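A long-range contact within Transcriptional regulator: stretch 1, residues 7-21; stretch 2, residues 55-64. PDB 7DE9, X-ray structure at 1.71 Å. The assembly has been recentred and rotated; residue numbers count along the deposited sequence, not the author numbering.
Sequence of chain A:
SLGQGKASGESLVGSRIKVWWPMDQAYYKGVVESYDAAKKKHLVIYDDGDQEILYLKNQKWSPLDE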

ATOM      1  N   ALA A   7      -1.807  -8.183   8.050  1.00 32.71           N
ATOM      2  CA  ALA A   7      -2.727  -8.814   7.103  1.00 40.01           C
ATOM      3  C   ALA A   7      -2.317  -8.586   5.648  1.00 44.56           C
ATOM      4  O   ALA A   7      -2.674  -7.581   5.043  1.00 58.80           O
ATOM      5  CB  ALA A   7      -4.139  -8.304   7.331  1.00 41.62           C
ATOM      6  N   SER A   8      -1.592  -9.540   5.078  1.00 32.14           N
ATOM      7  CA  SER A   8      -1.066  -9.391   3.727  1.00 30.90           C
ATOM      8  C   SER A   8      -1.702 -10.379   2.742  1.00 33.95           C
ATOM      9  O   SER A   8      -2.812 -10.874   2.954  1.00 36.55           O
ATOM     10  CB  SER A   8       0.454  -9.572   3.744  1.00 38.92           C
ATOM     11  OG  SER A   8       0.987  -9.632   2.431  1.00 49.30           O
ATOM     12  N   GLY A   9      -0.989 -10.664   1.659  1.00 33.68           N
ATOM     13  CA  GLY A   9      -1.408 -11.691   0.723  1.00 26.36           C
ATOM     14  C   GLY A   9      -2.571 -11.326  -0.175  1.00 25.88           C
ATOM     15  O   GLY A   9      -3.010 -10.175  -0.227  1.00 24.22           O
ATOM     16  N   GLU A  10      -3.076 -12.330  -0.878  1.00 25.02           N
ATOM     17  CA  GLU A  10      -4.092 -12.107  -1.893  1.00 24.53           C
ATOM     18  C   GLU A  10      -5.401 -11.631  -1.268  1.00 27.57           C
ATOM     19  O   GLU A  10      -6.196 -10.953  -1.919  1.00 32.09           O
ATOM     20  CB  GLU A  10      -4.315 -13.381  -2.707  1.00 33.30           C
ATOM     21  CG  GLU A  10      -4.986 -13.150  -4.050  1.00 39.55           C
ATOM     22  CD  GLU A  10      -4.830 -14.336  -4.984  1.00 56.08           C
ATOM     23  OE1 GLU A  10      -3.901 -15.142  -4.768  1.00 54.53           O
ATOM     24  OE2 GLU A  10      -5.635 -14.463  -5.932  1.00 70.74           O
ATOM     25  N   SER A  11      -5.615 -11.965  -0.000  1.00 27.03           N
ATOM     26  CA  SER A  11      -6.876 -11.626   0.655  1.00 31.17           C
ATOM     27  C   SER A  11      -7.044 -10.119   0.865  1.00 30.31           C
ATOM     28  O   SER A  11      -8.145  -9.645   1.137  1.00 30.99           O
ATOM     29  CB  SER A  11      -6.986 -12.348   1.997  1.00 34.74           C
ATOM     30  OG  SER A  11      -5.941 -11.952   2.870  1.00 35.31           O
ATOM     31  N   LEU A  12      -5.959  -9.365   0.734  1.00 24.53           N
ATOM     32  CA  LEU A  12      -5.993  -7.930   0.998  1.00 27.26           C
ATOM     33  C   LEU A  12      -6.552  -7.135  -0.181  1.00 25.16           C
ATOM     34  O   LEU A  12      -6.971  -5.983  -0.026  1.00 27.25           O
ATOM     35  CB  LEU A  12      -4.589  -7.432   1.346  1.00 28.79           C
ATOM     36  CG  LEU A  12      -4.506  -6.062   2.011  1.00 30.94           C
ATOM     37  CD1 LEU A  12      -5.299  -6.053   3.307  1.00 31.87           C
ATOM     38  CD2 LEU A  12      -3.056  -5.710   2.264  1.00 28.91           C
ATOM     39  N   VAL A  13      -6.548  -7.750  -1.359  1.00 25.39           N
ATOM     40  CA  VAL A  13      -7.010  -7.078  -2.564  1.00 26.37           C
ATOM     41  C   VAL A  13      -8.445  -6.618  -2.375  1.00 23.73           C
ATOM     42  O   VAL A  13      -9.268  -7.346  -1.825  1.00 25.44           O
ATOM     43  CB  VAL A  13      -6.903  -7.992  -3.800  1.00 28.27           C
ATOM     44  CG1 VAL A  13      -7.472  -7.303  -5.026  1.00 24.77           C
ATOM     45  CG2 VAL A  13      -5.443  -8.393  -4.037  1.00 26.91           C
ATOM     46  N   GLY A  14      -8.730  -5.389  -2.791  1.00 23.80           N
ATOM     47  CA  GLY A  14     -10.064  -4.835  -2.670  1.00 24.56           C
ATOM     48  C   GLY A  14     -10.231  -3.956  -1.446  1.00 26.84           C
ATOM     49  O   GLY A  14     -11.151  -3.142  -1.378  1.00 31.20           O
ATOM     50  N   SER A  15      -9.334  -4.117  -0.479  1.00 27.37           N
ATOM     51  CA  SER A  15      -9.403  -3.366   0.766  1.00 24.56           C
ATOM     52  C   SER A  15      -8.852  -1.952   0.642  1.00 24.47           C
ATOM     53  O   SER A  15      -7.878  -1.707  -0.069  1.00 26.33           O
ATOM     54  CB  SER A  15      -8.643  -4.098   1.872  1.00 26.98           C
ATOM     55  OG  SER A  15      -9.282  -5.321   2.197  1.00 45.91           O
ATOM     56  N   ARG A  16      -9.495  -1.026   1.344  1.00 27.51           N
ATOM     57  CA  ARG A  16      -8.956   0.309   1.529  1.00 28.75           C
ATOM     58  C   ARG A  16      -7.980   0.278   2.689  1.00 25.99           C
ATOM     59  O   ARG A  16      -8.309  -0.204   3.774  1.00 28.26           O
ATOM     60  CB  ARG A  16     -10.065   1.323   1.805  1.00 29.97           C
ATOM     61  CG  ARG A  16     -10.968   1.622   0.625  1.00 45.02           C
ATOM     62  CD  ARG A  16     -12.298   2.196   1.104  1.00 58.39           C
ATOM     63  NE  ARG A  16     -13.063   1.218   1.876  1.00 64.65           N
ATOM     64  CZ  ARG A  16     -14.285   1.429   2.355  1.00 70.26           C
ATOM     65  NH1 ARG A  16     -14.889   2.593   2.152  1.00 72.48           N
ATOM     66  NH2 ARG A  16     -14.904   0.477   3.043  1.00 66.13           N
ATOM     67  N   ILE A  17      -6.777   0.784   2.458  1.00 24.13           N
ATOM     68  CA  ILE A  17      -5.764   0.816   3.497  1.00 24.17           C
ATOM     69  C   ILE A  17      -5.123   2.190   3.593  1.00 25.69           C
ATOM     70  O   ILE A  17      -5.290   3.032   2.713  1.00 26.99           O
ATOM     71  CB  ILE A  17      -4.665  -0.235   3.258  1.00 24.38           C
ATOM     72  CG1 ILE A  17      -3.817   0.119   2.037  1.00 24.99           C
ATOM     73  CG2 ILE A  17      -5.271  -1.629   3.107  1.00 34.19           C
ATOM     74  CD1 ILE A  17      -2.663  -0.838   1.820  1.00 25.84           C
ATOM     75  N   LYS A  18      -4.415   2.424   4.687  1.00 24.36           N
ATOM     76  CA  LYS A  18      -3.567   3.596   4.769  1.00 23.82           C
ATOM     77  C   LYS A  18      -2.129   3.131   4.939  1.00 21.97           C
ATOM     78  O   LYS A  18      -1.824   2.265   5.765  1.00 28.81           O
ATOM     79  CB  LYS A  18      -4.005   4.534   5.893  1.00 32.52           C
ATOM     80  CG  LYS A  18      -4.172   3.906   7.253  1.00 41.26           C
ATOM     81  CD  LYS A  18      -4.988   4.838   8.140  1.00 55.46           C
ATOM     82  CE  LYS A  18      -4.584   4.740   9.600  1.00 70.92           C
ATOM     83  NZ  LYS A  18      -5.387   5.663  10.449  1.00 79.97           N
ATOM     84  N   VAL A  19      -1.258   3.695   4.113  1.00 20.03           N
ATOM     85  CA  VAL A  19       0.141   3.297   4.057  1.00 22.22           C
ATOM     86  C   VAL A  19       0.998   4.412   4.645  1.00 23.75           C
ATOM     87  O   VAL A  19       0.806   5.588   4.326  1.00 22.67           O
ATOM     88  CB  VAL A  19       0.594   2.990   2.610  1.00 20.91           C
ATOM     89  CG1 VAL A  19       2.015   2.475   2.594  1.00 23.83           C
ATOM     90  CG2 VAL A  19      -0.342   1.977   1.949  1.00 24.35           C
ATOM     91  N   TRP A  20       1.924   4.032   5.516  1.00 24.37           N
ATOM     92  CA  TRP A  20       2.822   4.977   6.166  1.00 22.91           C
ATOM     93  C   TRP A  20       4.008   5.333   5.268  1.00 23.12           C
ATOM     94  O   TRP A  20       4.772   4.459   4.858  1.00 29.02           O
ATOM     95  CB  TRP A  20       3.304   4.386   7.496  1.00 23.65           C
ATOM     96  CG  TRP A  20       4.275   5.214   8.249  1.00 26.71           C
ATOM     97  CD1 TRP A  20       5.624   5.027   8.323  1.00 28.39           C
ATOM     98  CD2 TRP A  20       3.981   6.355   9.062  1.00 28.30           C
ATOM     99  NE1 TRP A  20       6.187   5.986   9.125  1.00 29.47           N
ATOM    100  CE2 TRP A  20       5.200   6.817   9.589  1.00 24.55           C
ATOM    101  CE3 TRP A  20       2.803   7.039   9.387  1.00 26.22           C
ATOM    102  CZ2 TRP A  20       5.280   7.928  10.426  1.00 24.80           C
ATOM    103  CZ3 TRP A  20       2.882   8.139  10.217  1.00 31.10           C
ATOM    104  CH2 TRP A  20       4.115   8.573  10.730  1.00 28.09           C
ATOM    105  N   TRP A  21       4.152   6.616   4.959  1.00 20.81           N
ATOM    106  CA  TRP A  21       5.354   7.135   4.311  1.00 23.11           C
ATOM    107  C   TRP A  21       6.195   7.821   5.379  1.00 22.18           C
ATOM    108  O   TRP A  21       5.830   8.909   5.870  1.00 21.61           O
ATOM    109  CB  TRP A  21       5.024   8.118   3.187  1.00 23.72           C
ATOM    110  CG  TRP A  21       4.372   7.508   1.981  1.00 20.53           C
ATOM    111  CD1 TRP A  21       3.598   6.383   1.941  1.00 22.63           C
ATOM    112  CD2 TRP A  21       4.447   7.993   0.641  1.00 20.73           C
ATOM    113  NE1 TRP A  21       3.180   6.148   0.653  1.00 23.57           N
ATOM    114  CE2 TRP A  21       3.692   7.121  -0.165  1.00 21.91           C
ATOM    115  CE3 TRP A  21       5.077   9.090   0.041  1.00 22.24           C
ATOM    116  CZ2 TRP A  21       3.553   7.303  -1.535  1.00 21.62           C
ATOM    117  CZ3 TRP A  21       4.937   9.273  -1.321  1.00 24.46           C
ATOM    118  CH2 TRP A  21       4.180   8.384  -2.096  1.00 27.22           C
TER
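Stretch 2, residues 55-64: YLKNQKWSPL

Stretch 2 pairs with stretch 1 as a short antiparallel β-ladder, extended at both ends by water bridges and backed on one face by a small apolar cluster around Trp61. In stretch 1, a 3-10 segment ending at Leu12 leads through a type II turn from Leu12 to Ser15 into the strand Arg16 to Trp21. Stretch 2 begins with Tyr55, makes a short 3-10 segment at Leu56 and Lys57, and becomes extended as it reaches Trp61 and Ser62. The two strands run in nearly opposite directions, with 163° between their N-to-C axes and a closest axial approach of 4.7 Å.

The register is set by Lys18 and Ser62, an antiparallel hydrogen-bonded pair whose CA atoms lie 5.5 Å apart. Lys18 N donates to Ser62 O at 2.9 Å, almost linearly at 174°, and Ser62 N returns a bond to Lys18 O, also at 2.9 Å. Trp20 N donates to Lys60 O at 2.8 Å and carries the pairing further along the strand. Between these bonds, Val19 faces Trp61 as a non-hydrogen-bonded pair, with CA atoms 4.3 Å apart.

The alternation of side chains gives the sheet two different faces. Lys18 and Ser62 share one, where the aliphatic part of the lysine lies beside the serine hydroxyl, Lys18 CE to Ser62 OG being 3.2 Å. Val19 and Trp61 share the other. There the indole of Trp61, with chi1 in the p well, extends along stretch 1: its CZ3 lies 3.8 Å from Ile17 CG2 and its CH2 3.7 Å from Leu12 CD2. The ring edge also meets the backbone of Ala7, whose O is 3.0 Å from Trp61 CH2. Leu56 reaches the same cluster from the 3-10 segment, its CD1 packing 3.5 Å from Leu12 CD2, so that Leu12, the first residue of the turn, touches both Leu56 and Trp61.

Water extends the contact where direct pairing stops. Beyond the ladder at one end, water 2 donates to Arg16 O (2.7 Å) and accepts from Leu64 N (2.8 Å). At the other, water 3 accepts from Lys60 N (2.8 Å) and lies 2.8 Å from Trp20 O and 2.6 Å from Gln59 OE1. Nearby, Trp20 CB and Lys60 CB approach to 3.6 Å before the ends of their side chains lead away. Farther from the strands, water 1 accepts from Lys57 NZ at 2.8 Å and makes a weak 3.4 Å bond with Ser8 OG.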

ATOM      1  N   TYR A  55       5.939  -4.116  -1.074  1.00 24.79           N
ATOM      2  CA  TYR A  55       6.026  -5.266  -0.191  1.00 25.06           C
ATOM      3  C   TYR A  55       5.483  -4.829   1.160  1.00 27.99           C
ATOM      4  O   TYR A  55       6.185  -4.193   1.944  1.00 32.43           O
ATOM      5  CB  TYR A  55       7.464  -5.760  -0.059  1.00 31.54           C
ATOM      6  CG  TYR A  55       7.625  -7.028   0.753  1.00 31.26           C
ATOM      7  CD1 TYR A  55       7.080  -8.230   0.320  1.00 29.50           C
ATOM      8  CD2 TYR A  55       8.340  -7.026   1.943  1.00 35.53           C
ATOM      9  CE1 TYR A  55       7.236  -9.390   1.052  1.00 29.18           C
ATOM     10  CE2 TYR A  55       8.503  -8.182   2.681  1.00 37.98           C
ATOM     11  CZ  TYR A  55       7.946  -9.359   2.234  1.00 43.68           C
ATOM     12  OH  TYR A  55       8.105 -10.513   2.969  1.00 53.15           O
ATOM     13  N   LEU A  56       4.224  -5.148   1.422  1.00 27.62           N
ATOM     14  CA  LEU A  56       3.547  -4.603   2.587  1.00 28.82           C
ATOM     15  C   LEU A  56       4.110  -5.122   3.907  1.00 30.89           C
ATOM     16  O   LEU A  56       3.982  -4.459   4.937  1.00 34.95           O
ATOM     17  CB  LEU A  56       2.054  -4.889   2.496  1.00 29.04           C
ATOM     18  CG  LEU A  56       1.398  -3.964   1.477  1.00 31.08           C
ATOM     19  CD1 LEU A  56      -0.044  -4.327   1.265  1.00 41.98           C
ATOM     20  CD2 LEU A  56       1.510  -2.528   1.942  1.00 34.73           C
ATOM     21  N   LYS A  57       4.755  -6.285   3.872  1.00 29.00           N
ATOM     22  CA  LYS A  57       5.312  -6.884   5.080  1.00 33.83           C
ATOM     23  C   LYS A  57       6.426  -6.030   5.680  1.00 36.13           C
ATOM     24  O   LYS A  57       6.670  -6.074   6.888  1.00 41.74           O
ATOM     25  CB  LYS A  57       5.828  -8.294   4.790  1.00 39.40           C
ATOM     26  CG  LYS A  57       4.967  -9.398   5.376  1.00 43.36           C
ATOM     27  CD  LYS A  57       5.070 -10.688   4.581  1.00 49.17           C
ATOM     28  CE  LYS A  57       4.523 -10.505   3.175  1.00 51.17           C
ATOM     29  NZ  LYS A  57       4.460 -11.802   2.454  1.00 51.23           N
ATOM     30  N   ASN A  58       7.099  -5.253   4.837  1.00 29.92           N
ATOM     31  CA  ASN A  58       8.141  -4.341   5.305  1.00 39.09           C
ATOM     32  C   ASN A  58       7.668  -2.896   5.279  1.00 38.62           C
ATOM     33  O   ASN A  58       8.471  -1.964   5.237  1.00 41.08           O
ATOM     34  CB  ASN A  58       9.412  -4.498   4.470  1.00 50.91           C
ATOM     35  CG  ASN A  58      10.545  -5.129   5.256  1.00 66.69           C
ATOM     36  OD1 ASN A  58      10.762  -4.801   6.423  1.00 88.61           O
ATOM     37  ND2 ASN A  58      11.261  -6.052   4.628  1.00 61.38           N
ATOM     38  N   GLN A  59       6.352  -2.729   5.308  1.00 32.78           N
ATOM     39  CA  GLN A  59       5.736  -1.412   5.372  1.00 30.76           C
ATOM     40  C   GLN A  59       4.984  -1.251   6.676  1.00 39.49           C
ATOM     41  O   GLN A  59       4.463  -2.218   7.228  1.00 41.70           O
ATOM     42  CB  GLN A  59       4.769  -1.201   4.203  1.00 37.37           C
ATOM     43  CG  GLN A  59       5.425  -1.142   2.838  1.00 41.99           C
ATOM     44  CD  GLN A  59       6.184   0.146   2.616  1.00 40.39           C
ATOM     45  OE1 GLN A  59       5.813   1.196   3.144  1.00 36.82           O
ATOM     46  NE2 GLN A  59       7.258   0.074   1.835  1.00 39.65           N
ATOM     47  N   LYS A  60       4.929  -0.027   7.175  1.00 34.45           N
ATOM     48  CA  LYS A  60       3.945   0.288   8.185  1.00 37.20           C
ATOM     49  C   LYS A  60       2.685   0.698   7.451  1.00 40.36           C
ATOM     50  O   LYS A  60       2.703   1.571   6.585  1.00 35.21           O
ATOM     51  CB  LYS A  60       4.442   1.372   9.141  1.00 40.49           C
ATOM     52  CG  LYS A  60       5.617   0.906   9.956  1.00 52.79           C
ATOM     53  CD  LYS A  60       5.105   0.070  11.111  1.00 67.43           C
ATOM     54  CE  LYS A  60       6.158  -0.871  11.642  1.00 72.04           C
ATOM     55  NZ  LYS A  60       7.551  -0.506  11.233  1.00 72.63           N
ATOM     56  N   TRP A  61       1.597   0.019   7.770  1.00 42.63           N
ATOM     57  CA  TRP A  61       0.329   0.287   7.126  1.00 39.02           C
ATOM     58  C   TRP A  61      -0.772  -0.312   7.983  1.00 45.64           C
ATOM     59  O   TRP A  61      -0.515  -1.165   8.832  1.00 37.44           O
ATOM     60  CB  TRP A  61       0.298  -0.300   5.715  1.00 32.50           C
ATOM     61  CG  TRP A  61       0.257  -1.784   5.741  1.00 31.90           C
ATOM     62  CD1 TRP A  61       1.320  -2.636   5.788  1.00 37.82           C
ATOM     63  CD2 TRP A  61      -0.914  -2.601   5.753  1.00 32.96           C
ATOM     64  NE1 TRP A  61       0.881  -3.937   5.816  1.00 36.67           N
ATOM     65  CE2 TRP A  61      -0.489  -3.940   5.798  1.00 33.13           C
ATOM     66  CE3 TRP A  61      -2.283  -2.327   5.729  1.00 34.18           C
ATOM     67  CZ2 TRP A  61      -1.385  -5.002   5.819  1.00 37.31           C
ATOM     68  CZ3 TRP A  61      -3.170  -3.378   5.749  1.00 41.81           C
ATOM     69  CH2 TRP A  61      -2.720  -4.701   5.792  1.00 40.28           C
ATOM     70  N   SER A  62      -2.000   0.131   7.763  1.00 35.78           N
ATOM     71  CA  SER A  62      -3.118  -0.406   8.516  1.00 40.94           C
ATOM     72  C   SER A  62      -4.372  -0.371   7.669  1.00 38.13           C
ATOM     73  O   SER A  62      -4.498   0.472   6.786  1.00 40.83           O
ATOM     74  CB  SER A  62      -3.314   0.386   9.807  1.00 47.70           C
ATOM     75  OG  SER A  62      -3.265   1.775   9.546  1.00 55.47           O
ATOM     76  N   PRO A  63      -5.306  -1.292   7.928  1.00 39.83           N
ATOM     77  CA  PRO A  63      -6.603  -1.223   7.249  1.00 49.92           C
ATOM     78  C   PRO A  63      -7.398  -0.001   7.707  1.00 56.30           C
ATOM     79  O   PRO A  63      -6.860   0.822   8.450  1.00 50.64           O
ATOM     80  CB  PRO A  63      -7.284  -2.523   7.672  1.00 49.49           C
ATOM     81  CG  PRO A  63      -6.680  -2.832   9.001  1.00 44.45           C
ATOM     82  CD  PRO A  63      -5.249  -2.401   8.896  1.00 47.50           C
ATOM     83  N   LEU A  64      -8.649   0.113   7.263  1.00 49.13           N
ATOM     84  CA  LEU A  64      -9.532   1.211   7.661  1.00 55.99           C
ATOM     85  C   LEU A  64      -9.035   2.526   7.078  1.00 54.91           C
ATOM     86  O   LEU A  64      -9.177   2.774   5.880  1.00 53.79           O
ATOM     87  CB  LEU A  64      -9.635   1.313   9.192  1.00 53.66           C
ATOM     88  CG  LEU A  64     -10.783   0.634   9.944  1.00 56.07           C
ATOM     89  CD1 LEU A  64     -10.932  -0.826   9.537  1.00 50.53           C
ATOM     90  CD2 LEU A  64     -10.536   0.740  11.440  1.00 51.44           C
TER
HETATM   91  O   HOH W   1       2.121 -12.508   1.140  1.00 26.86           O
HETATM   92  O   HOH W   2      -9.504  -1.941   5.503  1.00 46.62           O
HETATM   93  O   HOH W   3       5.966   2.087   5.600  1.00 37.66           O